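Long-range contacts in ribosome-associated factor Y (Coxiella burnetii, PDB 3TQM), which probably silences translation as a ribosome hibernation factor, associating with 100S particles, the dimers of 70S ribosomes: residues D32-I37 with A52-P57; Q28-E33 with S86-K91; P14-L19 with D68-T73; Q4-G9 with N36-F41. One frame throughout, in Å; residues are numbered along the deposited sequence.

Interaction 1 (D32-I37 with A52-P57)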
loop_
_atom_site.group_PDB
_atom_site.type_symbol
_atom_site.label_atom_id
_atom_site.label_comp_id
_atom_site.label_asym_id
_atom_site.label_seq_id
_atom_site.Cartn_x
_atom_site.Cartn_y
_atom_site.Cartn_z
ATOM N N ASP A 32 0.633 -5.360 -13.325
ATOM C CA ASP A 32 -0.288 -4.989 -14.393
ATOM C C ASP A 32 -1.595 -5.774 -14.351
ATOM O O ASP A 32 -2.497 -5.540 -15.156
ATOM C CB ASP A 32 0.386 -5.112 -15.761
ATOM C CG ASP A 32 1.363 -3.984 -16.025
ATOM O OD1 ASP A 32 0.919 -2.914 -16.493
ATOM O OD2 ASP A 32 2.571 -4.160 -15.756
ATOM N N GLU A 33 -1.697 -6.696 -13.401
ATOM C CA GLU A 33 -2.924 -7.457 -13.215
ATOM C C GLU A 33 -3.783 -6.823 -12.131
ATOM O O GLU A 33 -4.924 -7.228 -11.909
ATOM C CB GLU A 33 -2.605 -8.907 -12.871
ATOM C CG GLU A 33 -1.761 -9.593 -13.926
ATOM C CD GLU A 33 -1.520 -11.050 -13.618
ATOM O OE1 GLU A 33 -2.351 -11.656 -12.907
ATOM O OE2 GLU A 33 -0.496 -11.590 -14.084
ATOM N N ILE A 34 -3.223 -5.820 -11.463
ATOM C CA ILE A 34 -3.936 -5.083 -10.429
ATOM C C ILE A 34 -4.900 -4.071 -11.039
ATOM O O ILE A 34 -4.522 -3.284 -11.906
ATOM C CB ILE A 34 -2.960 -4.323 -9.523
ATOM C CG1 ILE A 34 -2.027 -5.298 -8.807
ATOM C CG2 ILE A 34 -3.717 -3.474 -8.521
ATOM C CD1 ILE A 34 -0.981 -4.614 -7.946
ATOM N N SER A 35 -6.145 -4.091 -10.577
ATOM C CA SER A 35 -7.156 -3.163 -11.066
ATOM C C SER A 35 -7.328 -1.979 -10.119
ATOM O O SER A 35 -7.270 -0.825 -10.545
ATOM C CB SER A 35 -8.493 -3.879 -11.250
ATOM O OG SER A 35 -8.979 -4.379 -10.022
ATOM N N ASN A 36 -7.539 -2.272 -8.839
ATOM C CA ASN A 36 -7.750 -1.235 -7.832
ATOM C C ASN A 36 -6.855 -1.368 -6.604
ATOM O O ASN A 36 -6.686 -2.457 -6.052
ATOM C CB ASN A 36 -9.208 -1.218 -7.368
ATOM C CG ASN A 36 -10.160 -0.754 -8.447
ATOM O OD1 ASN A 36 -10.260 0.441 -8.731
ATOM N ND2 ASN A 36 -10.883 -1.696 -9.045
ATOM N N ILE A 37 -6.299 -0.245 -6.172
ATOM C CA ILE A 37 -5.564 -0.190 -4.921
ATOM C C ILE A 37 -6.145 0.912 -4.055
ATOM O O ILE A 37 -6.151 2.078 -4.450
ATOM C CB ILE A 37 -4.081 0.119 -5.143
ATOM C CG1 ILE A 37 -3.439 -0.942 -6.033
ATOM C CG2 ILE A 37 -3.358 0.212 -3.806
ATOM C CD1 ILE A 37 -1.930 -0.877 -6.045
ATOM N N ALA A 52 -3.463 -1.334 3.107
ATOM C CA ALA A 52 -3.694 -1.408 1.668
ATOM C C ALA A 52 -4.621 -2.551 1.262
ATOM O O ALA A 52 -4.506 -3.671 1.761
ATOM C CB ALA A 52 -2.367 -1.515 0.930
ATOM N N ASN A 53 -5.540 -2.253 0.349
ATOM C CA ASN A 53 -6.430 -3.259 -0.221
ATOM C C ASN A 53 -6.237 -3.323 -1.735
ATOM O O ASN A 53 -6.564 -2.379 -2.453
ATOM C CB ASN A 53 -7.889 -2.942 0.130
ATOM C CG ASN A 53 -8.878 -3.863 -0.564
ATOM O OD1 ASN A 53 -9.390 -3.542 -1.635
ATOM N ND2 ASN A 53 -9.159 -5.008 0.048
ATOM N N VAL A 54 -5.692 -4.436 -2.216
ATOM C CA VAL A 54 -5.359 -4.584 -3.631
ATOM C C VAL A 54 -6.225 -5.627 -4.334
ATOM O O VAL A 54 -6.369 -6.754 -3.862
ATOM C CB VAL A 54 -3.879 -4.959 -3.820
ATOM C CG1 VAL A 54 -3.600 -5.317 -5.272
ATOM C CG2 VAL A 54 -2.987 -3.815 -3.357
ATOM N N LYS A 55 -6.791 -5.242 -5.473
ATOM C CA LYS A 55 -7.704 -6.108 -6.201
ATOM C C LYS A 55 -7.077 -6.674 -7.474
ATOM O O LYS A 55 -6.692 -5.933 -8.378
ATOM C CB LYS A 55 -9.000 -5.362 -6.522
ATOM C CG LYS A 55 -10.031 -6.187 -7.275
ATOM C CD LYS A 55 -10.321 -7.505 -6.572
ATOM C CE LYS A 55 -11.382 -8.300 -7.319
ATOM N NZ LYS A 55 -11.419 -9.722 -6.886
ATOM N N LEU A 56 -6.970 -7.997 -7.519
ATOM C CA LEU A 56 -6.486 -8.709 -8.690
ATOM C C LEU A 56 -7.644 -9.526 -9.242
ATOM O O LEU A 56 -8.669 -9.678 -8.575
ATOM C CB LEU A 56 -5.335 -9.641 -8.310
ATOM C CG LEU A 56 -4.101 -9.009 -7.670
ATOM C CD1 LEU A 56 -3.525 -9.939 -6.615
ATOM C CD2 LEU A 56 -3.047 -8.647 -8.713
ATOM N N PRO A 57 -7.497 -10.050 -10.467
ATOM C CA PRO A 57 -8.559 -10.899 -11.017
ATOM C C PRO A 57 -8.708 -12.190 -10.212
ATOM O O PRO A 57 -7.808 -13.032 -10.220
ATOM C CB PRO A 57 -8.062 -11.208 -12.436
ATOM C CG PRO A 57 -7.107 -10.096 -12.757
ATOM C CD PRO A 57 -6.431 -9.792 -11.452
#

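Interaction 2 (Q28-E33 with S86-K91)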
loop_
_atom_site.group_PDB
_atom_site.type_symbol
_atom_site.label_atom_id
_atom_site.label_comp_id
_atom_site.label_asym_id
_atom_site.label_seq_id
_atom_site.Cartn_x
_atom_site.Cartn_y
_atom_site.Cartn_z
ATOM N N GLN A 28 6.026 -5.308 -7.868
ATOM C CA GLN A 28 5.978 -6.517 -8.679
ATOM C C GLN A 28 6.133 -7.730 -7.770
ATOM O O GLN A 28 6.581 -7.594 -6.633
ATOM C CB GLN A 28 7.079 -6.491 -9.741
ATOM C CG GLN A 28 8.306 -5.698 -9.341
ATOM C CD GLN A 28 9.581 -6.287 -9.899
ATOM O OE1 GLN A 28 9.939 -6.052 -11.056
ATOM N NE2 GLN A 28 10.275 -7.066 -9.078
ATOM N N PRO A 29 5.775 -8.923 -8.271
ATOM C CA PRO A 29 5.320 -9.189 -9.641
ATOM C C PRO A 29 3.830 -8.934 -9.861
ATOM O O PRO A 29 3.109 -8.586 -8.925
ATOM C CB PRO A 29 5.613 -10.679 -9.806
ATOM C CG PRO A 29 5.423 -11.234 -8.434
ATOM C CD PRO A 29 5.891 -10.163 -7.481
ATOM N N CYS A 30 3.393 -9.094 -11.107
ATOM C CA CYS A 30 1.976 -9.061 -11.457
ATOM C C CYS A 30 1.292 -7.712 -11.214
ATOM O O CYS A 30 0.085 -7.656 -10.979
ATOM C CB CYS A 30 1.225 -10.179 -10.723
ATOM S SG CYS A 30 1.809 -11.850 -11.116
ATOM N N ARG A 31 2.058 -6.629 -11.286
ATOM C CA ARG A 31 1.504 -5.301 -11.060
ATOM C C ARG A 31 0.426 -4.950 -12.080
ATOM O O ARG A 31 -0.573 -4.316 -11.750
ATOM C CB ARG A 31 2.603 -4.240 -11.093
ATOM C CG ARG A 31 2.093 -2.824 -10.886
ATOM C CD ARG A 31 3.223 -1.806 -10.918
ATOM N NE ARG A 31 3.897 -1.751 -12.215
ATOM C CZ ARG A 31 5.174 -2.066 -12.409
ATOM N NH1 ARG A 31 5.925 -2.458 -11.390
ATOM N NH2 ARG A 31 5.706 -1.981 -13.620
ATOM N N ASP A 32 0.633 -5.360 -13.325
ATOM C CA ASP A 32 -0.288 -4.989 -14.393
ATOM C C ASP A 32 -1.595 -5.774 -14.351
ATOM O O ASP A 32 -2.497 -5.540 -15.156
ATOM C CB ASP A 32 0.386 -5.112 -15.761
ATOM C CG ASP A 32 1.363 -3.984 -16.025
ATOM O OD1 ASP A 32 0.919 -2.914 -16.493
ATOM O OD2 ASP A 32 2.571 -4.160 -15.756
ATOM N N GLU A 33 -1.697 -6.696 -13.401
ATOM C CA GLU A 33 -2.924 -7.457 -13.215
ATOM C C GLU A 33 -3.783 -6.823 -12.131
ATOM O O GLU A 33 -4.924 -7.228 -11.909
ATOM C CB GLU A 33 -2.605 -8.907 -12.871
ATOM C CG GLU A 33 -1.761 -9.593 -13.926
ATOM C CD GLU A 33 -1.520 -11.050 -13.618
ATOM O OE1 GLU A 33 -2.351 -11.656 -12.907
ATOM O OE2 GLU A 33 -0.496 -11.590 -14.084
ATOM N N SER A 86 3.810 -12.248 -4.829
ATOM C CA SER A 86 4.603 -13.404 -5.229
ATOM C C SER A 86 3.888 -14.715 -4.919
ATOM O O SER A 86 4.029 -15.690 -5.654
ATOM C CB SER A 86 5.990 -13.377 -4.585
ATOM O OG SER A 86 6.821 -12.414 -5.211
ATOM N N LYS A 87 3.128 -14.741 -3.828
ATOM C CA LYS A 87 2.308 -15.907 -3.506
ATOM C C LYS A 87 1.174 -16.035 -4.521
ATOM O O LYS A 87 0.883 -17.128 -5.009
ATOM C CB LYS A 87 1.739 -15.805 -2.090
ATOM C CG LYS A 87 2.774 -15.969 -0.989
ATOM C CD LYS A 87 2.130 -15.920 0.389
ATOM C CE LYS A 87 3.158 -16.173 1.484
ATOM N NZ LYS A 87 2.561 -16.069 2.849
ATOM N N TYR A 88 0.539 -14.910 -4.827
ATOM C CA TYR A 88 -0.495 -14.861 -5.845
ATOM C C TYR A 88 0.014 -15.469 -7.147
ATOM O O TYR A 88 -0.626 -16.344 -7.732
ATOM C CB TYR A 88 -0.931 -13.411 -6.074
ATOM C CG TYR A 88 -1.686 -13.184 -7.361
ATOM C CD1 TYR A 88 -3.055 -13.404 -7.434
ATOM C CD2 TYR A 88 -1.030 -12.741 -8.502
ATOM C CE1 TYR A 88 -3.748 -13.194 -8.608
ATOM C CE2 TYR A 88 -1.716 -12.529 -9.681
ATOM C CZ TYR A 88 -3.075 -12.758 -9.728
ATOM O OH TYR A 88 -3.764 -12.550 -10.899
ATOM N N LYS A 89 1.176 -15.004 -7.590
ATOM C CA LYS A 89 1.787 -15.504 -8.816
ATOM C C LYS A 89 2.107 -16.995 -8.710
ATOM O O LYS A 89 1.940 -17.744 -9.669
ATOM C CB LYS A 89 3.054 -14.711 -9.138
ATOM C CG LYS A 89 3.784 -15.175 -10.385
ATOM C CD LYS A 89 5.065 -14.386 -10.582
ATOM C CE LYS A 89 5.787 -14.802 -11.853
ATOM N NZ LYS A 89 7.049 -14.029 -12.029
ATOM N N ALA A 90 2.557 -17.421 -7.534
ATOM C CA ALA A 90 2.935 -18.814 -7.316
ATOM C C ALA A 90 1.735 -19.760 -7.289
ATOM O O ALA A 90 1.902 -20.973 -7.202
ATOM C CB ALA A 90 3.757 -18.955 -6.050
ATOM N N LYS A 91 0.528 -19.205 -7.355
ATOM C CA LYS A 91 -0.680 -20.027 -7.327
ATOM C C LYS A 91 -1.312 -20.177 -8.713
ATOM O O LYS A 91 -0.907 -19.506 -9.667
ATOM C CB LYS A 91 -1.699 -19.451 -6.343
ATOM C CG LYS A 91 -1.257 -19.529 -4.889
ATOM C CD LYS A 91 -2.099 -18.615 -4.011
ATOM C CE LYS A 91 -1.627 -18.657 -2.570
ATOM N NZ LYS A 91 -2.253 -17.588 -1.739
#

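Interaction 3 (P14-L19 with D68-T73). With SO4 (sulfate ion), chain E.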
loop_
_atom_site.group_PDB
_atom_site.type_symbol
_atom_site.label_atom_id
_atom_site.label_comp_id
_atom_site.label_asym_id
_atom_site.label_seq_id
_atom_site.Cartn_x
_atom_site.Cartn_y
_atom_site.Cartn_z
ATOM N N PRO A 14 1.290 16.125 0.168
ATOM C CA PRO A 14 1.582 15.935 -1.256
ATOM C C PRO A 14 2.813 15.062 -1.466
ATOM O O PRO A 14 2.809 14.183 -2.327
ATOM C CB PRO A 14 1.874 17.356 -1.747
ATOM C CG PRO A 14 1.148 18.238 -0.801
ATOM C CD PRO A 14 1.231 17.552 0.532
ATOM N N ALA A 15 3.858 15.311 -0.683
ATOM C CA ALA A 15 5.098 14.556 -0.806
ATOM C C ALA A 15 4.876 13.078 -0.502
ATOM O O ALA A 15 5.393 12.208 -1.202
ATOM C CB ALA A 15 6.163 15.132 0.105
ATOM N N LEU A 16 4.108 12.796 0.544
ATOM C CA LEU A 16 3.825 11.418 0.920
ATOM C C LEU A 16 2.934 10.767 -0.129
ATOM O O LEU A 16 3.007 9.561 -0.362
ATOM C CB LEU A 16 3.157 11.357 2.297
ATOM C CG LEU A 16 2.792 9.965 2.815
ATOM C CD1 LEU A 16 4.043 9.129 3.033
ATOM C CD2 LEU A 16 1.990 10.078 4.099
ATOM N N ARG A 17 2.096 11.580 -0.761
ATOM C CA ARG A 17 1.202 11.096 -1.796
ATOM C C ARG A 17 1.982 10.704 -3.042
ATOM O O ARG A 17 1.723 9.664 -3.648
ATOM C CB ARG A 17 0.172 12.165 -2.144
ATOM C CG ARG A 17 -0.865 11.688 -3.133
ATOM C CD ARG A 17 -2.018 12.656 -3.226
ATOM N NE ARG A 17 -3.129 12.054 -3.949
ATOM C CZ ARG A 17 -4.070 11.310 -3.377
ATOM N NH1 ARG A 17 -4.039 11.085 -2.071
ATOM N NH2 ARG A 17 -5.046 10.792 -4.110
ATOM N N GLU A 18 2.934 11.547 -3.423
ATOM C CA GLU A 18 3.772 11.279 -4.583
ATOM C C GLU A 18 4.665 10.072 -4.332
ATOM O O GLU A 18 4.777 9.184 -5.176
ATOM C CB GLU A 18 4.626 12.497 -4.932
ATOM C CG GLU A 18 5.606 12.250 -6.065
ATOM C CD GLU A 18 6.411 13.483 -6.418
ATOM O OE1 GLU A 18 6.698 14.289 -5.507
ATOM O OE2 GLU A 18 6.751 13.649 -7.608
ATOM N N LEU A 19 5.296 10.051 -3.162
ATOM C CA LEU A 19 6.168 8.949 -2.771
ATOM C C LEU A 19 5.452 7.603 -2.856
ATOM O O LEU A 19 5.993 6.631 -3.384
ATOM C CB LEU A 19 6.694 9.171 -1.353
ATOM C CG LEU A 19 7.708 8.169 -0.787
ATOM C CD1 LEU A 19 7.036 6.934 -0.189
ATOM C CD2 LEU A 19 8.734 7.779 -1.844
ATOM N N ASP A 68 7.279 4.317 13.351
ATOM C CA ASP A 68 7.235 5.654 13.936
ATOM C C ASP A 68 7.266 6.733 12.863
ATOM O O ASP A 68 7.192 7.925 13.161
ATOM C CB ASP A 68 8.403 5.851 14.903
ATOM C CG ASP A 68 9.741 5.561 14.259
ATOM O OD1 ASP A 68 9.819 5.594 13.008
ATOM O OD2 ASP A 68 10.713 5.304 14.997
ATOM N N ASP A 69 7.380 6.305 11.612
ATOM C CA ASP A 69 7.498 7.237 10.500
ATOM C C ASP A 69 6.653 6.777 9.320
ATOM O O ASP A 69 6.817 5.662 8.825
ATOM C CB ASP A 69 8.966 7.385 10.089
ATOM C CG ASP A 69 9.154 8.338 8.928
ATOM O OD1 ASP A 69 8.185 9.029 8.552
ATOM O OD2 ASP A 69 10.279 8.404 8.392
HETATM N N MSE A 70 5.754 7.647 8.871
HETATM C CA MSE A 70 4.806 7.297 7.821
HETATM C C MSE A 70 5.498 6.901 6.521
HETATM O O MSE A 70 5.067 5.975 5.834
HETATM C CB MSE A 70 3.834 8.450 7.565
HETATM C CG MSE A 70 2.591 8.022 6.818
HETATM SE SE MSE A 70 1.380 6.939 7.901
HETATM C CE MSE A 70 0.550 8.367 8.936
ATOM N N TYR A 71 6.569 7.612 6.182
ATOM C CA TYR A 71 7.328 7.304 4.975
ATOM C C TYR A 71 7.966 5.922 5.081
ATOM O O TYR A 71 7.956 5.148 4.123
ATOM C CB TYR A 71 8.398 8.366 4.725
ATOM C CG TYR A 71 7.855 9.678 4.201
ATOM C CD1 TYR A 71 7.865 9.962 2.840
ATOM C CD2 TYR A 71 7.335 10.634 5.067
ATOM C CE1 TYR A 71 7.375 11.162 2.356
ATOM C CE2 TYR A 71 6.841 11.833 4.589
ATOM C CZ TYR A 71 6.864 12.091 3.234
ATOM O OH TYR A 71 6.371 13.286 2.758
ATOM N N LYS A 72 8.516 5.618 6.252
ATOM C CA LYS A 72 9.124 4.319 6.498
ATOM C C LYS A 72 8.068 3.215 6.454
ATOM O O LYS A 72 8.333 2.107 5.986
ATOM C CB LYS A 72 9.833 4.310 7.852
ATOM C CG LYS A 72 10.749 3.116 8.057
ATOM C CD LYS A 72 11.334 3.096 9.459
ATOM C CE LYS A 72 12.422 2.041 9.582
ATOM N NZ LYS A 72 11.949 0.704 9.124
ATOM N N THR A 73 6.868 3.527 6.936
ATOM C CA THR A 73 5.769 2.568 6.945
ATOM C C THR A 73 5.370 2.166 5.529
ATOM O O THR A 73 5.163 0.988 5.245
ATOM C CB THR A 73 4.529 3.129 7.668
ATOM O OG1 THR A 73 4.886 3.518 9.000
ATOM C CG2 THR A 73 3.433 2.076 7.724
HETATM S S SO4 E . 4.514 14.841 6.540
HETATM O O1 SO4 E . 4.303 13.847 5.491
HETATM O O2 SO4 E . 5.589 15.753 6.156
HETATM O O3 SO4 E . 3.281 15.598 6.732
HETATM O O4 SO4 E . 4.871 14.171 7.785
#

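Interaction 4 (Q4-G9 with N36-F41)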
loop_
_atom_site.group_PDB
_atom_site.type_symbol
_atom_site.label_atom_id
_atom_site.label_comp_id
_atom_site.label_asym_id
_atom_site.label_seq_id
_atom_site.Cartn_x
_atom_site.Cartn_y
_atom_site.Cartn_z
ATOM N N GLN A 4 -6.573 4.808 -4.937
ATOM C CA GLN A 4 -7.319 5.707 -4.066
ATOM C C GLN A 4 -6.663 5.769 -2.693
ATOM O O GLN A 4 -6.311 4.740 -2.122
ATOM C CB GLN A 4 -8.775 5.261 -3.940
ATOM C CG GLN A 4 -9.628 6.184 -3.076
ATOM C CD GLN A 4 -11.045 5.675 -2.898
ATOM O OE1 GLN A 4 -11.438 4.677 -3.504
ATOM N NE2 GLN A 4 -11.822 6.359 -2.062
HETATM N N MSE A 5 -6.500 6.979 -2.165
HETATM C CA MSE A 5 -5.860 7.162 -0.865
HETATM C C MSE A 5 -6.757 7.917 0.111
HETATM O O MSE A 5 -7.305 8.972 -0.213
HETATM C CB MSE A 5 -4.529 7.900 -1.011
HETATM C CG MSE A 5 -3.548 7.235 -1.958
HETATM SE SE MSE A 5 -1.745 7.944 -1.741
HETATM C CE MSE A 5 -0.910 7.120 -3.302
ATOM N N THR A 6 -6.899 7.371 1.313
ATOM C CA THR A 6 -7.723 7.990 2.338
ATOM C C THR A 6 -6.932 8.203 3.624
ATOM O O THR A 6 -6.326 7.271 4.155
ATOM C CB THR A 6 -8.961 7.130 2.651
ATOM O OG1 THR A 6 -9.705 6.894 1.448
ATOM C CG2 THR A 6 -9.846 7.834 3.676
ATOM N N GLY A 7 -6.929 9.438 4.114
ATOM C CA GLY A 7 -6.327 9.739 5.396
ATOM C C GLY A 7 -7.388 9.706 6.479
ATOM O O GLY A 7 -8.321 10.503 6.473
ATOM N N GLN A 8 -7.255 8.770 7.408
ATOM C CA GLN A 8 -8.211 8.663 8.498
ATOM C C GLN A 8 -7.667 9.343 9.749
ATOM O O GLN A 8 -6.890 8.758 10.503
ATOM C CB GLN A 8 -8.546 7.204 8.793
ATOM C CG GLN A 8 -9.696 7.040 9.767
ATOM C CD GLN A 8 -9.682 5.696 10.461
ATOM O OE1 GLN A 8 -8.643 5.041 10.551
ATOM N NE2 GLN A 8 -10.838 5.277 10.960
ATOM N N GLY A 9 -8.085 10.586 9.959
ATOM C CA GLY A 9 -7.613 11.376 11.079
ATOM C C GLY A 9 -6.278 12.013 10.760
ATOM O O GLY A 9 -5.624 12.585 11.634
ATOM N N ASN A 36 -7.539 -2.272 -8.839
ATOM C CA ASN A 36 -7.750 -1.235 -7.832
ATOM C C ASN A 36 -6.855 -1.368 -6.604
ATOM O O ASN A 36 -6.686 -2.457 -6.052
ATOM C CB ASN A 36 -9.208 -1.218 -7.368
ATOM C CG ASN A 36 -10.160 -0.754 -8.447
ATOM O OD1 ASN A 36 -10.260 0.441 -8.731
ATOM N ND2 ASN A 36 -10.883 -1.696 -9.045
ATOM N N ILE A 37 -6.299 -0.245 -6.172
ATOM C CA ILE A 37 -5.564 -0.190 -4.921
ATOM C C ILE A 37 -6.145 0.912 -4.055
ATOM O O ILE A 37 -6.151 2.078 -4.450
ATOM C CB ILE A 37 -4.081 0.119 -5.143
ATOM C CG1 ILE A 37 -3.439 -0.942 -6.033
ATOM C CG2 ILE A 37 -3.358 0.212 -3.806
ATOM C CD1 ILE A 37 -1.930 -0.877 -6.045
ATOM N N HIS A 38 -6.641 0.548 -2.878
ATOM C CA HIS A 38 -7.122 1.544 -1.935
ATOM C C HIS A 38 -6.223 1.569 -0.705
ATOM O O HIS A 38 -6.112 0.578 0.018
ATOM C CB HIS A 38 -8.578 1.287 -1.544
ATOM C CG HIS A 38 -9.223 2.442 -0.842
ATOM N ND1 HIS A 38 -10.587 2.535 -0.660
ATOM C CD2 HIS A 38 -8.692 3.552 -0.277
ATOM C CE1 HIS A 38 -10.868 3.651 -0.014
ATOM N NE2 HIS A 38 -9.736 4.288 0.232
ATOM N N ILE A 39 -5.571 2.708 -0.488
ATOM C CA ILE A 39 -4.640 2.880 0.619
ATOM C C ILE A 39 -5.244 3.757 1.709
ATOM O O ILE A 39 -5.890 4.765 1.426
ATOM C CB ILE A 39 -3.322 3.515 0.144
ATOM C CG1 ILE A 39 -2.650 2.618 -0.888
ATOM C CG2 ILE A 39 -2.380 3.750 1.315
ATOM C CD1 ILE A 39 -1.350 3.171 -1.386
ATOM N N ILE A 40 -5.025 3.363 2.958
ATOM C CA ILE A 40 -5.540 4.113 4.092
ATOM C C ILE A 40 -4.442 4.430 5.101
ATOM O O ILE A 40 -3.865 3.531 5.716
ATOM C CB ILE A 40 -6.688 3.363 4.784
ATOM C CG1 ILE A 40 -7.833 3.127 3.796
ATOM C CG2 ILE A 40 -7.179 4.138 5.995
ATOM C CD1 ILE A 40 -9.069 2.542 4.423
ATOM N N PHE A 41 -4.153 5.720 5.251
ATOM C CA PHE A 41 -3.177 6.183 6.230
ATOM C C PHE A 41 -3.878 6.489 7.552
ATOM O O PHE A 41 -5.005 6.978 7.571
ATOM C CB PHE A 41 -2.474 7.442 5.733
ATOM C CG PHE A 41 -1.705 7.249 4.454
ATOM C CD1 PHE A 41 -2.342 7.333 3.227
ATOM C CD2 PHE A 41 -0.346 6.992 4.479
ATOM C CE1 PHE A 41 -1.638 7.156 2.051
ATOM C CE2 PHE A 41 0.364 6.815 3.309
ATOM C CZ PHE A 41 -0.282 6.897 2.092
#

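Interaction 1 (D32-I37 with A52-P57)
Two backbone hydrogen bonds join the segments, both involving Lys55. Ser35 N donates to Lys55 O at 2.9 Å, and Lys55 N donates to Asn36 O at 2.8 Å. Ser35 OG leans over the lysine side chain as well: a chi1 of 62° sets it between its own backbone N and carbonyl carbon, 3.5 Å from Lys55 CG. CA-H...O contacts supplement these bonds, with Ile37 CA 3.4 Å from Asn53 O and Ile34 CA also directed at Lys55 O. This is the open end of the beta hairpin made by strands 36-44 and 47-56, where the chain, after a 3-10 turn and two loop residues, enters the strand and pairs antiparallel with 47-56; Ile37 and Val54 form a non-hydrogen-bonded pair in it. The apolar contacts gather on the face carrying those two residues. Val54 spreads its methyls between two isoleucines: CG1, anti to the backbone N (171°), comes within 3.7 Å of Ile34 CG2, while CG2 lies 4.0 Å from Ile37 CG1. Ile37 and Val54 run side by side in the same direction, whereas Ile34 crosses Val54 at a slant. Farther along, Leu56 CD2 reaches back to Ile34 CG1 at 3.5 Å, and the leucine also packs on Leu85 and Tyr88 of helix 70-89. The Pro57 ring closes the exposed end, its CD only 3.0 Å from Glu33 O. On the other face Lys55 bends at chi2 and turns its end away from the contact, where NZ hydrogen-bonds to Ser59 O and more weakly to Leu56 O.

Interaction 2 (Q28-E33 with S86-K91)
A sulfur-aromatic contact between Cys30 and Tyr88 lies at the middle of a surface junction between the loop 28-33 and the last turn of helix 70-89. Cys30 SG approaches the edge of the ring, 5.0 Å from its centroid and 86° off the normal, and also rests 3.7 Å from Lys89 CB. Along the same edge, near the ring plane, Glu33 OE1 accepts the Tyr88 hydroxyl proton in a short bond of 2.6 Å. OH arrives nearly along the C-O axis of OE1, with carboxylate and ring planes turned 68° apart. Such a bond would tend to stabilise the charged carboxylate. Tyr88 CG sits anti to the backbone N (chi1 163°), and the bond from CA to CB already points toward the loop. Pro29, preceded by a cis peptide bond, packs on the helix itself: its CB meets Lys89 CD at 3.8 Å as the extended lysine crosses it at a slant, and its CD is 3.3 Å from Ser86 OG. One turn earlier in the helix, Glu82 takes a hydrogen bond from Gln28 N. Tyr88 also packs against Leu56 and Pro57, so its ring sits between this loop and the end of strand 47-56.

Interaction 3 (P14-L19 with D68-T73)
Leu16 and Tyr71 make the close-packed half of this contact. Leu16 CD1 stands almost exactly over the centre of the Tyr71 ring, 3.8 Å from the centroid and 6° off the normal, a clear CH-pi arrangement. The other methyl, CD2, turns inward to Met70 CG at 3.5 Å, where the two side chains cross at about a right angle. Leu16 CG lies anti to its backbone N (chi1 180°), and chi2 of 64° then divides the methyls between ring and Met70; Phe41 of the sheet lies beneath Leu16 and Met70. The hydroxyl end of the ring also comes close to the first helix, with Tyr71 OH 3.2 Å from Ala15 CB. Toward solvent the fit is looser. Leu19 CG touches the ring edge at Tyr71 CD1, 4.0 Å away. A sulfate, probably from the crystallisation liquor, sits beyond; Tyr71 OH donates a weak 3.5 Å bond to its O1, and Ser13 OG binds the ion too. Asp69 is the N-cap of the second helix, its OD1 accepting from Tyr71 N at 3.2 Å, with the donor above the carboxylate plane. Two helices, 14-24 and 70-89, packed together on one face of a four-stranded sheet in the order beta-alpha-beta-beta-beta-alpha are characteristic of the HPF/YfiA family.

Interaction 4 (Q4-G9 with N36-F41)
Gln4 O is approached by three groups of the neighbouring strand: Ile39 N donates to it at 2.7 Å, His38 CD2 lies 3.2 Å away, and His38 CA makes a CA-H...O contact. Backbone bonds continue along both strands, from Gln4 N to Ile37 O, Thr6 N to Ile39 O, Phe41 N to Thr6 O and Gln8 N to Phe41 O. The extended Gln4 side chain lies across one face of His38. Its amide lies nearly flat on the imidazole, the planes 15° apart, with CD 3.5 Å above the ring and offset toward the rim; CG adds a CH-pi contact 4.0 Å from the ring centroid. Gln4 CG, anti to the backbone N (chi1 -178°), starts this reach. At the edge of the same ring, in its plane, Thr6 OG1 and His38 NE2 share a 2.9 Å hydrogen bond in which either could be the donor. One imidazole is thus held from a face and an edge by two residues of a single strand. The strands run parallel, 16° apart, as the two beta arms of a beta-alpha-beta crossover whose connection contains helix 14-24. Met5, Ile39 and Phe41 point to the face that this helix covers. There the selenium of Met5, a selenomethionine, touches Phe41 CE1 at 3.9 Å in a Met-aromatic contact at the ring edge. Thr20 packs against both Met5 and Ile39, and Leu24 adds to the cover over Ile39, while Phe41 extends toward Met70 and Val74 of helix 70-89.

Overall arrangement
Strand 36-44 joins interactions 1 and 4, whose centres lie 14 Å apart: they share Asn36 and Ile37, and Asn53 N probably hydrogen-bonds to His38 O (2.9 Å). Interactions 1 and 2 share Asp32 and Glu33, with centres 10 Å apart; Leu56 CD1 meets Tyr88 CD1 at 3.6 Å. Interactions 2 and 3 have centres 24 Å apart. They use opposite ends of helix 70-89, so one helix is tied down twice. Interaction 3 in turn packs under interaction 4, where Leu16 CD2 lies 3.7 Å from Phe41 CE2. The bound sulfate belongs to interaction 3, on the far side of the chain's centre from interactions 1 and 2.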